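Pyruvate kinase 1 (Trypanosoma brucei brucei, PDB 4KCT) transfers the phosphoryl group of phosphoenolpyruvate to ADP, giving pyruvate and ATP, and has an intrinsic oxaloacetate decarboxylase activity. Local coordinates at residues F53-H58 with K196-F200; D84-P88 with E192-K196; D475-H481 with Q492-L498; L398-N402 with R457-L462. One frame throughout, in Å; residues are numbered along the deposited sequence.

Interaction 1. Residues F53-H58 with K196-F200; sequences FSHGSH and KDLEF. With K (potassium ion), chain D.
His58 and Asp197 meet through one nearly straight hydrogen bond: His58 NE2 donates to Asp197 OD2 over 2.8 Å with an angle of 170° at the hydrogen. The acceptor lies in the plane of the imidazole, but on the carboxylate the bond arrives on the anti side of OD2, somewhat out of the carboxylate plane, and ring and carboxylate are twisted 62° against each other. Beneath the same imidazole sits Phe200. Its CB makes a CH-pi contact over one face of the His58 ring, 4.0 Å from the centroid, and its ring passes His58 obliquely, running the opposite way, CD1 coming within 3.6 Å of His58 ND1. With CG anti to the backbone N (chi1 171°), Phe200 directs its ring from the helix toward the loop. Phe53 closes the cluster: its CZ touches Phe200 CE2 at 3.7 Å, and its CD2 edge lies 3.5 Å from Asp197 CG. The two phenyl rings meet obliquely.

One shell further out, Lys193 forms a salt bridge with Asp197 OD1 and also donates to the carbonyl of Phe53, while His61 stacks on the Phe53 ring. Ser57 OG caps the start of helix 58-75, fixing the turn from which His58 projects. At the other end of the loop Ser54 OG binds the potassium ion, together with Asn52, Asp84 and Thr85.

Both oxygens of Asp197 are thus engaged, one by imidazole and one by ammonium, and this pairing probably keeps the aspartate ionised against the aromatic wall while it ties the potassium-binding loop to helix 192-204.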
# COMPACT_ATOMS: atom_id res chain seq x y z
N PHE A 53 -1.19 31.90 -34.46
CA PHE A 53 -1.55 33.26 -34.87
C PHE A 53 -0.55 34.30 -34.39
O PHE A 53 -0.75 35.49 -34.62
CB PHE A 53 -2.96 33.64 -34.38
CG PHE A 53 -4.06 33.24 -35.32
CD1 PHE A 53 -4.18 31.92 -35.74
CD2 PHE A 53 -4.97 34.18 -35.80
CE1 PHE A 53 -5.20 31.55 -36.59
CE2 PHE A 53 -5.99 33.82 -36.64
CZ PHE A 53 -6.08 32.51 -37.08
N SER A 54 0.55 33.87 -33.78
CA SER A 54 1.69 34.77 -33.64
C SER A 54 2.23 35.25 -34.99
O SER A 54 2.78 36.33 -35.08
CB SER A 54 2.81 34.14 -32.82
OG SER A 54 2.44 34.02 -31.47
N HIS A 55 2.04 34.44 -36.04
CA HIS A 55 2.49 34.81 -37.40
C HIS A 55 1.37 34.62 -38.37
O HIS A 55 0.41 33.90 -38.09
CB HIS A 55 3.68 33.95 -37.83
CG HIS A 55 4.69 33.70 -36.74
ND1 HIS A 55 5.43 34.70 -36.19
CD2 HIS A 55 5.03 32.53 -36.05
CE1 HIS A 55 6.19 34.19 -35.19
NE2 HIS A 55 5.96 32.87 -35.12
N GLY A 56 1.50 35.23 -39.55
CA GLY A 56 0.58 34.98 -40.67
C GLY A 56 -0.70 35.79 -40.62
O GLY A 56 -1.23 36.05 -39.56
N SER A 57 -1.25 36.13 -41.78
CA SER A 57 -2.49 36.93 -41.84
C SER A 57 -3.71 36.02 -41.61
O SER A 57 -3.60 34.80 -41.71
CB SER A 57 -2.62 37.57 -43.21
OG SER A 57 -2.57 36.53 -44.20
N HIS A 58 -4.89 36.63 -41.47
CA HIS A 58 -6.13 35.84 -41.52
C HIS A 58 -6.28 35.08 -42.80
O HIS A 58 -6.74 33.96 -42.80
CB HIS A 58 -7.35 36.73 -41.29
CG HIS A 58 -7.52 37.18 -39.87
ND1 HIS A 58 -8.60 37.85 -39.44
CD2 HIS A 58 -6.67 37.06 -38.77
CE1 HIS A 58 -8.47 38.13 -38.14
NE2 HIS A 58 -7.28 37.66 -37.73
N LYS A 196 -9.71 40.39 -32.59
CA LYS A 196 -9.98 40.15 -34.00
C LYS A 196 -9.69 38.69 -34.36
O LYS A 196 -10.38 38.10 -35.19
CB LYS A 196 -9.17 41.09 -34.88
CG LYS A 196 -9.36 42.56 -34.52
CD LYS A 196 -9.82 43.38 -35.72
CE LYS A 196 -9.98 44.86 -35.35
NZ LYS A 196 -8.69 45.49 -34.92
N ASP A 197 -8.60 38.14 -33.82
CA ASP A 197 -8.26 36.74 -34.10
C ASP A 197 -9.31 35.76 -33.56
O ASP A 197 -9.67 34.80 -34.25
CB ASP A 197 -6.86 36.39 -33.56
CG ASP A 197 -5.73 37.19 -34.25
OD1 ASP A 197 -4.57 37.18 -33.74
OD2 ASP A 197 -5.99 37.84 -35.30
N LEU A 198 -9.84 36.02 -32.36
CA LEU A 198 -10.89 35.16 -31.78
C LEU A 198 -12.21 35.30 -32.53
O LEU A 198 -12.88 34.31 -32.83
CB LEU A 198 -11.08 35.48 -30.31
CG LEU A 198 -9.86 35.16 -29.42
CD1 LEU A 198 -10.08 35.68 -28.01
CD2 LEU A 198 -9.57 33.65 -29.39
N GLU A 199 -12.53 36.53 -32.93
CA GLU A 199 -13.67 36.76 -33.79
C GLU A 199 -13.57 35.94 -35.08
O GLU A 199 -14.55 35.37 -35.52
CB GLU A 199 -13.80 38.26 -34.11
CG GLU A 199 -14.64 38.57 -35.35
CD GLU A 199 -14.82 40.08 -35.55
OE1 GLU A 199 -15.87 40.61 -35.12
OE2 GLU A 199 -13.88 40.74 -36.07
N PHE A 200 -12.40 35.94 -35.70
CA PHE A 200 -12.14 35.11 -36.90
C PHE A 200 -12.32 33.61 -36.56
O PHE A 200 -13.06 32.90 -37.23
CB PHE A 200 -10.72 35.39 -37.42
CG PHE A 200 -10.27 34.46 -38.51
CD1 PHE A 200 -10.50 34.77 -39.85
CD2 PHE A 200 -9.56 33.31 -38.20
CE1 PHE A 200 -10.06 33.93 -40.87
CE2 PHE A 200 -9.11 32.45 -39.21
CZ PHE A 200 -9.34 32.77 -40.54
K K D . 1.10 31.82 -30.32
O HOH W 1 2.19 33.27 -28.44
O HOH W 2 3.40 30.28 -29.46

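Interaction 2. Residues D84-P88 with E192-K196; sequences DTKGP and EKDRK. With K (potassium ion), chain D.
Asp194 reaches from the first turn of helix 192-204 into the loop that follows barrel strand 80-84. At its CB the side chain leaves the helix with CG anti to its own carbonyl carbon (chi1 -70°), which brings the carboxylate up against the backbone of Thr85, Lys86 and Gly87. CG comes 3.6 Å from Gly87 N. Beyond it OD1 takes the direct bond: Gly87 N donates to Asp194 OD1 over 3.1 Å, at 169°, on the syn lone pair. Water 4 links the same oxygen to the amide of Lys86, donating to OD1 at 2.7 Å, and water 5 joins it to Gly87 O. OD1 also packs against Thr85 CB. The other oxygen, OD2, lies 3.3 Å from Gly87 CA and receives a weak bond from water 3, which in turn sits 2.6 Å from Thr85 OG1.

Next to this polar grip, the aliphatic parts of two lysines run roughly perpendicular to one another, Lys86 CD against Lys193 CD at 3.5 Å. Their ammonium ends diverge, that of Lys193 turning to its salt-bridge partner Asp197.

The loop held in this way carries potassium ligands: Asp84 OD1 and Thr85 O bind the ion, completed by Asn52, Ser54 and two waters. One of these, water 1, also donates to Lys86 O. Gly87, at positive phi, presents its N-H to the carboxylate. Direct and water-mediated hydrogen bonds from successive peptide groups probably stabilise the negative charge of Asp194; a buried carboxylate thus holds the Gly87 N-H directly and the Lys86 amide through water, just beyond the potassium ligand Thr85, while itself standing outside the metal's coordination sphere.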
# COMPACT_ATOMS: atom_id res chain seq x y z
N ASP A 84 -4.07 29.22 -31.85
CA ASP A 84 -3.13 29.55 -30.75
C ASP A 84 -2.83 31.05 -30.78
O ASP A 84 -2.27 31.55 -31.74
CB ASP A 84 -1.83 28.71 -30.91
CG ASP A 84 -0.87 28.84 -29.72
OD1 ASP A 84 -0.57 29.99 -29.33
OD2 ASP A 84 -0.38 27.80 -29.20
N THR A 85 -3.28 31.79 -29.76
CA THR A 85 -3.28 33.26 -29.83
C THR A 85 -1.87 33.83 -29.74
O THR A 85 -0.96 33.23 -29.16
CB THR A 85 -4.15 33.90 -28.72
OG1 THR A 85 -3.62 33.52 -27.46
CG2 THR A 85 -5.59 33.40 -28.84
N LYS A 86 -1.67 35.01 -30.30
CA LYS A 86 -0.42 35.75 -30.10
C LYS A 86 -0.22 36.08 -28.61
O LYS A 86 0.81 35.82 -28.05
CB LYS A 86 -0.42 37.05 -30.94
CG LYS A 86 0.96 37.69 -31.08
CD LYS A 86 0.87 38.97 -31.91
CE LYS A 86 2.18 39.27 -32.63
NZ LYS A 86 3.34 39.08 -31.73
N GLY A 87 -1.23 36.66 -27.98
CA GLY A 87 -1.16 36.92 -26.55
C GLY A 87 -0.39 38.19 -26.25
O GLY A 87 0.04 38.90 -27.15
N PRO A 88 -0.24 38.50 -24.96
CA PRO A 88 0.36 39.73 -24.48
C PRO A 88 1.86 39.67 -24.64
O PRO A 88 2.43 38.57 -24.70
CB PRO A 88 -0.00 39.73 -22.99
CG PRO A 88 -0.05 38.28 -22.64
CD PRO A 88 -0.65 37.61 -23.85
N GLU A 192 -6.16 43.73 -28.46
CA GLU A 192 -7.04 44.09 -29.59
C GLU A 192 -6.77 43.19 -30.79
O GLU A 192 -7.71 42.70 -31.42
CB GLU A 192 -6.92 45.57 -29.98
CG GLU A 192 -8.10 46.06 -30.82
CD GLU A 192 -9.39 46.19 -29.99
OE1 GLU A 192 -10.48 45.84 -30.50
OE2 GLU A 192 -9.29 46.60 -28.82
N LYS A 193 -5.52 42.83 -31.00
CA LYS A 193 -5.22 41.83 -32.00
C LYS A 193 -5.90 40.50 -31.69
O LYS A 193 -6.48 39.87 -32.57
CB LYS A 193 -3.71 41.60 -32.16
CG LYS A 193 -3.37 40.81 -33.42
CD LYS A 193 -2.36 39.70 -33.17
CE LYS A 193 -1.73 39.23 -34.48
NZ LYS A 193 -2.44 38.07 -35.10
N ASP A 194 -5.76 40.03 -30.45
CA ASP A 194 -6.35 38.74 -30.04
C ASP A 194 -7.87 38.72 -30.25
O ASP A 194 -8.42 37.72 -30.72
CB ASP A 194 -6.04 38.46 -28.56
CG ASP A 194 -4.55 38.13 -28.29
OD1 ASP A 194 -3.81 37.71 -29.23
OD2 ASP A 194 -4.14 38.27 -27.11
N ARG A 195 -8.53 39.85 -30.00
CA ARG A 195 -9.97 39.95 -30.25
C ARG A 195 -10.36 39.70 -31.67
O ARG A 195 -11.34 39.03 -31.93
CB ARG A 195 -10.47 41.32 -29.85
CG ARG A 195 -10.62 41.46 -28.38
CD ARG A 195 -11.69 42.46 -28.02
NE ARG A 195 -11.66 42.66 -26.60
CZ ARG A 195 -12.49 42.08 -25.76
NH1 ARG A 195 -13.55 41.43 -26.21
NH2 ARG A 195 -12.31 42.22 -24.46
N LYS A 196 -9.71 40.39 -32.59
CA LYS A 196 -9.98 40.15 -34.00
C LYS A 196 -9.69 38.69 -34.36
O LYS A 196 -10.38 38.10 -35.19
CB LYS A 196 -9.17 41.09 -34.88
CG LYS A 196 -9.36 42.56 -34.52
CD LYS A 196 -9.82 43.38 -35.72
CE LYS A 196 -9.98 44.86 -35.35
NZ LYS A 196 -8.69 45.49 -34.92
K K D . 1.10 31.82 -30.32
O HOH W 3 -4.46 35.53 -25.97
O HOH W 4 -3.93 36.19 -31.41
O HOH W 1 2.19 33.27 -28.44
O HOH W 5 -1.60 40.02 -29.21
O HOH W 2 3.40 30.28 -29.46

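Interaction 3. Residues D475-H481 with Q492-L498; sequences DVVVVVH and QTRLIYL. With FDP (2,6-di-O-phosphono-beta-D-fructofuranose), chain F.
Arg494 and His481 meet on one face of this antiparallel hairpin: Arg494 NH2 donates to His481 NE2 over 2.9 Å, lying in the imidazole plane, while the histidine nitrogen sits 20° out of the guanidinium plane. Arg494 bends at chi3 (-79°) to bring its head round, and Ile496 CD1 covers one guanidinium face. Water 6, over a face of the imidazole, accepts from Arg494 NE and donates to Gln492 OE1 and Val479 O. On this same face of the sheet Val479 CG2 nestles against Ile496 CD1 at 3.5 Å. The CA of His481 also borders the bound fructose 2,6-bisphosphate.

The face of Val476, Val478 and Val480 is mostly apolar. Val478 and Leu495 extend in parallel from neighbouring strands, with CG2 to CD2 at 3.7 Å. Val478 CG1 is pressed tightly onto Thr493 CG2, 3.3 Å away, and at the far end Val476 CG2 meets Tyr497 CE2.

Between the faces the ladder of hydrogen-bonded pairs, Val477 with Ile496, Val479 with Arg494 and His481 with Gln492, is regular until the last, where the bond from Gln492 N to His481 O is weak.

Strand 476-481 continues the sheet onto 396-400, and helix 377-392 packs on the side of Thr493 and Leu495, helix 455-467 on the side of Val477 and His481. Along its outer edge, strand 492-497 pairs antiparallel with a strand of a second subunit, whose Asp483 salt-bridges Arg494 NH1, making one continuous sheet of the two subunits.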
# COMPACT_ATOMS: atom_id res chain seq x y z
N ASP A 475 -15.65 -10.93 -28.54
CA ASP A 475 -14.94 -10.09 -27.56
C ASP A 475 -15.94 -9.34 -26.67
O ASP A 475 -16.98 -8.86 -27.16
CB ASP A 475 -14.00 -9.07 -28.25
CG ASP A 475 -12.75 -9.74 -28.90
OD1 ASP A 475 -12.35 -10.83 -28.45
OD2 ASP A 475 -12.22 -9.21 -29.89
N VAL A 476 -15.54 -9.08 -25.43
CA VAL A 476 -16.33 -8.23 -24.53
C VAL A 476 -16.04 -6.75 -24.79
O VAL A 476 -14.90 -6.34 -24.90
CB VAL A 476 -16.04 -8.55 -23.05
CG1 VAL A 476 -17.08 -7.85 -22.16
CG2 VAL A 476 -16.07 -10.03 -22.81
N VAL A 477 -17.10 -5.94 -24.82
CA VAL A 477 -16.96 -4.48 -24.87
C VAL A 477 -17.76 -3.89 -23.72
O VAL A 477 -18.82 -4.41 -23.37
CB VAL A 477 -17.53 -3.92 -26.19
CG1 VAL A 477 -17.57 -2.40 -26.15
CG2 VAL A 477 -16.67 -4.38 -27.35
N VAL A 478 -17.20 -2.88 -23.05
CA VAL A 478 -17.92 -2.23 -21.94
C VAL A 478 -18.65 -1.02 -22.50
O VAL A 478 -18.04 -0.15 -23.13
CB VAL A 478 -16.96 -1.79 -20.81
CG1 VAL A 478 -17.77 -1.12 -19.66
CG2 VAL A 478 -16.17 -3.01 -20.28
N VAL A 479 -19.97 -0.97 -22.29
CA VAL A 479 -20.83 0.00 -22.99
C VAL A 479 -21.50 0.90 -21.96
O VAL A 479 -22.21 0.41 -21.07
CB VAL A 479 -21.92 -0.71 -23.80
CG1 VAL A 479 -22.82 0.30 -24.52
CG2 VAL A 479 -21.29 -1.69 -24.78
N VAL A 480 -21.34 2.20 -22.12
CA VAL A 480 -21.79 3.16 -21.12
C VAL A 480 -22.74 4.16 -21.79
O VAL A 480 -22.39 4.79 -22.80
CB VAL A 480 -20.59 3.94 -20.53
CG1 VAL A 480 -21.07 5.07 -19.60
CG2 VAL A 480 -19.62 2.98 -19.81
N HIS A 481 -23.95 4.29 -21.23
CA HIS A 481 -24.89 5.35 -21.63
C HIS A 481 -25.98 5.42 -20.59
O HIS A 481 -25.81 4.89 -19.50
CB HIS A 481 -25.47 5.12 -23.04
CG HIS A 481 -26.06 3.73 -23.25
ND1 HIS A 481 -27.29 3.37 -22.77
CD2 HIS A 481 -25.60 2.65 -24.01
CE1 HIS A 481 -27.56 2.09 -23.15
NE2 HIS A 481 -26.55 1.66 -23.94
N GLN A 492 -25.61 4.03 -16.56
CA GLN A 492 -25.68 2.59 -16.83
C GLN A 492 -24.36 2.13 -17.48
O GLN A 492 -23.85 2.81 -18.37
CB GLN A 492 -26.86 2.31 -17.79
CG GLN A 492 -26.96 0.84 -18.20
CD GLN A 492 -28.13 0.59 -19.13
OE1 GLN A 492 -27.96 0.39 -20.35
NE2 GLN A 492 -29.32 0.61 -18.58
N THR A 493 -23.85 0.97 -17.08
CA THR A 493 -22.76 0.28 -17.80
C THR A 493 -23.19 -1.14 -18.04
O THR A 493 -23.77 -1.78 -17.14
CB THR A 493 -21.50 0.14 -16.91
OG1 THR A 493 -21.28 1.33 -16.14
CG2 THR A 493 -20.25 -0.18 -17.75
N ARG A 494 -22.81 -1.69 -19.20
CA ARG A 494 -23.17 -3.09 -19.58
C ARG A 494 -21.91 -3.73 -20.14
O ARG A 494 -21.16 -3.07 -20.86
CB ARG A 494 -24.19 -3.10 -20.73
CG ARG A 494 -25.55 -2.56 -20.39
CD ARG A 494 -26.49 -2.80 -21.54
NE ARG A 494 -26.33 -1.84 -22.63
CZ ARG A 494 -26.75 -2.08 -23.87
NH1 ARG A 494 -27.31 -3.26 -24.15
NH2 ARG A 494 -26.71 -1.14 -24.78
N LEU A 495 -21.73 -5.02 -19.92
CA LEU A 495 -20.74 -5.79 -20.67
C LEU A 495 -21.46 -6.54 -21.76
O LEU A 495 -22.36 -7.31 -21.48
CB LEU A 495 -20.03 -6.81 -19.77
CG LEU A 495 -19.33 -6.30 -18.51
CD1 LEU A 495 -18.11 -7.15 -18.14
CD2 LEU A 495 -18.96 -4.85 -18.62
N ILE A 496 -21.06 -6.32 -23.00
CA ILE A 496 -21.71 -6.92 -24.15
C ILE A 496 -20.67 -7.71 -24.95
O ILE A 496 -19.55 -7.24 -25.13
CB ILE A 496 -22.32 -5.83 -25.04
CG1 ILE A 496 -23.49 -5.18 -24.29
CG2 ILE A 496 -22.82 -6.41 -26.37
CD1 ILE A 496 -24.00 -3.93 -24.97
N TYR A 497 -21.02 -8.93 -25.36
CA TYR A 497 -20.19 -9.66 -26.31
C TYR A 497 -20.53 -9.24 -27.74
O TYR A 497 -21.70 -9.26 -28.14
CB TYR A 497 -20.43 -11.17 -26.19
CG TYR A 497 -19.86 -11.76 -24.97
CD1 TYR A 497 -20.63 -11.92 -23.82
CD2 TYR A 497 -18.52 -12.13 -24.91
CE1 TYR A 497 -20.09 -12.46 -22.67
CE2 TYR A 497 -17.96 -12.62 -23.76
CZ TYR A 497 -18.74 -12.79 -22.64
OH TYR A 497 -18.19 -13.36 -21.52
N LEU A 498 -19.51 -8.98 -28.55
CA LEU A 498 -19.75 -8.65 -29.94
C LEU A 498 -20.34 -9.82 -30.66
O LEU A 498 -19.84 -10.94 -30.53
CB LEU A 498 -18.47 -8.25 -30.63
CG LEU A 498 -18.03 -6.84 -30.34
CD1 LEU A 498 -16.67 -6.64 -30.97
CD2 LEU A 498 -19.02 -5.85 -30.90
P1 FDP F . -28.84 10.57 -24.86
O1P FDP F . -28.99 9.06 -24.94
O2P FDP F . -28.27 11.14 -26.13
O3P FDP F . -30.04 11.31 -24.29
O1 FDP F . -29.41 11.88 -21.76
C1 FDP F . -28.90 10.54 -21.70
C2 FDP F . -27.54 10.52 -22.39
O2 FDP F . -27.63 10.85 -23.80
C3 FDP F . -26.81 9.19 -22.21
O3 FDP F . -27.35 8.17 -23.04
C4 FDP F . -25.41 9.58 -22.65
O4 FDP F . -24.41 8.62 -22.26
C5 FDP F . -25.25 10.91 -21.94
O5 FDP F . -26.61 11.44 -21.77
C6 FDP F . -24.39 11.87 -22.77
O6 FDP F . -24.02 12.96 -21.93
P2 FDP F . -22.84 13.96 -22.41
O4P FDP F . -21.57 13.09 -22.42
O5P FDP F . -23.29 14.40 -23.77
O6P FDP F . -22.81 15.04 -21.36
O HOH W 6 -25.05 0.78 -21.33

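Interaction 4. Residues L398-N402 with R457-L462; sequences LVLSN and RVKLGL. With FDP (2,6-di-O-phosphono-beta-D-fructofuranose), chain F.
Leu398 meets Leu462 and Gly461 in the apolar part of the contact, pointing, like Leu400, from strand 396-400 at helix 455-467. Leu398 CD2 touches Leu462 CD2 at 3.7 Å, one side chain lying across the other, and its other branch, CD1, rests on the bare CA of Gly461 at 3.8 Å. With no side chain there, Leu398 can settle directly on the helix backbone. Leu400 CD1 reaches Val458 CG2 more loosely.

A mixed contact follows. Leu400 CD2 stands over the centre of one face of the Arg457 guanidinium, 3.7 Å from CZ, and backs it with hydrocarbon. Bent at chi3 (-64°), the arginine turns its head toward the ligand with the leucine over one face, while Asp451 salt-bridges NE and steadies the group.

Most of the polar contacts converge on the bound fructose 2,6-bisphosphate. Arg457 NH1 donates to O2P at 2.8 Å and NH2 to O1P at 3.0 Å, so the flat cation grips one phosphate with two nitrogens. Asn402 ND2 donates to the same O2P, and Asn402 OD1, which also bonds Thr424, joins Arg457 NH1 through water 7. The second phosphate is taken up by Ser401 OG, 2.6 Å from O4P, and by Asn402 N to O5P; the sugar hydroxyl O4 donates to Leu400 O.

The phosphates are thus bound in the loop at the carboxyl end of strand 396-400 and by Arg457 of helix 455-467, forming the effector pocket of the C-terminal domain, in keeping with the allosteric activation by fructose 2,6-bisphosphate known for trypanosomatid pyruvate kinases.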
# COMPACT_ATOMS: atom_id res chain seq x y z
N LEU A 398 -17.24 1.58 -25.12
CA LEU A 398 -18.10 2.34 -26.01
C LEU A 398 -18.94 3.26 -25.13
O LEU A 398 -19.50 2.81 -24.13
CB LEU A 398 -19.02 1.36 -26.77
CG LEU A 398 -20.16 1.91 -27.63
CD1 LEU A 398 -19.62 2.89 -28.65
CD2 LEU A 398 -20.82 0.73 -28.35
N VAL A 399 -18.97 4.56 -25.46
CA VAL A 399 -19.74 5.53 -24.67
C VAL A 399 -20.53 6.44 -25.62
O VAL A 399 -20.04 6.80 -26.69
CB VAL A 399 -18.82 6.39 -23.74
CG1 VAL A 399 -17.76 7.16 -24.56
CG2 VAL A 399 -19.65 7.35 -22.86
N LEU A 400 -21.80 6.69 -25.28
CA LEU A 400 -22.59 7.71 -26.00
C LEU A 400 -22.37 9.07 -25.35
O LEU A 400 -22.54 9.21 -24.13
CB LEU A 400 -24.09 7.37 -25.97
CG LEU A 400 -24.57 6.39 -27.06
CD1 LEU A 400 -23.63 5.20 -27.17
CD2 LEU A 400 -26.00 5.93 -26.77
N SER A 401 -21.85 10.03 -26.11
CA SER A 401 -21.62 11.36 -25.55
C SER A 401 -21.92 12.40 -26.59
O SER A 401 -21.43 12.31 -27.71
CB SER A 401 -20.16 11.52 -25.07
OG SER A 401 -20.00 12.77 -24.41
N ASN A 402 -22.76 13.35 -26.24
CA ASN A 402 -23.12 14.42 -27.17
C ASN A 402 -22.25 15.65 -26.99
O ASN A 402 -21.84 16.27 -27.99
CB ASN A 402 -24.60 14.76 -27.03
CG ASN A 402 -25.49 13.53 -27.19
OD1 ASN A 402 -25.34 12.78 -28.17
ND2 ASN A 402 -26.30 13.25 -26.18
N ARG A 457 -27.37 3.95 -32.00
CA ARG A 457 -26.04 4.42 -31.69
C ARG A 457 -25.13 3.32 -31.19
O ARG A 457 -23.95 3.28 -31.55
CB ARG A 457 -26.08 5.60 -30.72
CG ARG A 457 -26.45 6.89 -31.43
CD ARG A 457 -26.71 8.01 -30.44
NE ARG A 457 -27.85 7.73 -29.58
CZ ARG A 457 -28.09 8.40 -28.46
NH1 ARG A 457 -27.20 9.29 -28.01
NH2 ARG A 457 -29.21 8.17 -27.76
N VAL A 458 -25.66 2.41 -30.37
CA VAL A 458 -24.83 1.31 -29.89
C VAL A 458 -24.42 0.41 -31.03
O VAL A 458 -23.27 -0.01 -31.11
CB VAL A 458 -25.52 0.51 -28.77
CG1 VAL A 458 -24.78 -0.80 -28.50
CG2 VAL A 458 -25.60 1.35 -27.49
N LYS A 459 -25.37 0.09 -31.90
CA LYS A 459 -25.06 -0.67 -33.11
C LYS A 459 -23.96 -0.01 -33.95
O LYS A 459 -23.03 -0.67 -34.39
CB LYS A 459 -26.32 -0.93 -33.94
CG LYS A 459 -26.08 -1.72 -35.23
CD LYS A 459 -27.40 -2.21 -35.82
CE LYS A 459 -27.28 -2.56 -37.30
NZ LYS A 459 -25.97 -3.20 -37.63
N LEU A 460 -24.07 1.30 -34.17
CA LEU A 460 -23.07 2.02 -34.96
C LEU A 460 -21.69 1.86 -34.32
O LEU A 460 -20.69 1.53 -35.00
CB LEU A 460 -23.44 3.51 -35.04
CG LEU A 460 -22.60 4.44 -35.94
CD1 LEU A 460 -22.74 4.04 -37.41
CD2 LEU A 460 -23.07 5.89 -35.73
N GLY A 461 -21.64 2.04 -33.00
CA GLY A 461 -20.40 1.92 -32.24
C GLY A 461 -19.79 0.53 -32.29
O GLY A 461 -18.58 0.38 -32.46
N LEU A 462 -20.63 -0.49 -32.13
CA LEU A 462 -20.14 -1.88 -32.17
C LEU A 462 -19.71 -2.30 -33.59
O LEU A 462 -18.72 -3.03 -33.77
CB LEU A 462 -21.21 -2.84 -31.63
CG LEU A 462 -21.51 -2.70 -30.12
CD1 LEU A 462 -22.62 -3.66 -29.67
CD2 LEU A 462 -20.26 -2.86 -29.27
P1 FDP F . -28.84 10.57 -24.86
O1P FDP F . -28.99 9.06 -24.94
O2P FDP F . -28.27 11.14 -26.13
O3P FDP F . -30.04 11.31 -24.29
O1 FDP F . -29.41 11.88 -21.76
C1 FDP F . -28.90 10.54 -21.70
C2 FDP F . -27.54 10.52 -22.39
O2 FDP F . -27.63 10.85 -23.80
C3 FDP F . -26.81 9.19 -22.21
O3 FDP F . -27.35 8.17 -23.04
C4 FDP F . -25.41 9.58 -22.65
O4 FDP F . -24.41 8.62 -22.26
C5 FDP F . -25.25 10.91 -21.94
O5 FDP F . -26.61 11.44 -21.77
C6 FDP F . -24.39 11.87 -22.77
O6 FDP F . -24.02 12.96 -21.93
P2 FDP F . -22.84 13.96 -22.41
O4P FDP F . -21.57 13.09 -22.42
O5P FDP F . -23.29 14.40 -23.77
O6P FDP F . -22.81 15.04 -21.36
O HOH W 7 -24.59 10.16 -28.67

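From the N terminus, the loops after barrel strands 46-52 and 80-84 come first, and both are closed much later by helix 192-204. Interaction 2 starts within the loop closed by interaction 1, and both end on that same helix, overlapping at Lys196; they share the potassium ion and its waters, and bind neighbouring strand ends to one helix of the barrel domain. Further on, interaction 4 closes a loop of 54 residues within the alpha/beta domain, joining strand 396-400 to helix 455-467; the short hairpin of interaction 3 follows in series. These two meet through adjacent strands of one sheet and the same effector. About 21 Å separates the nearest atoms of interactions 1 and 4.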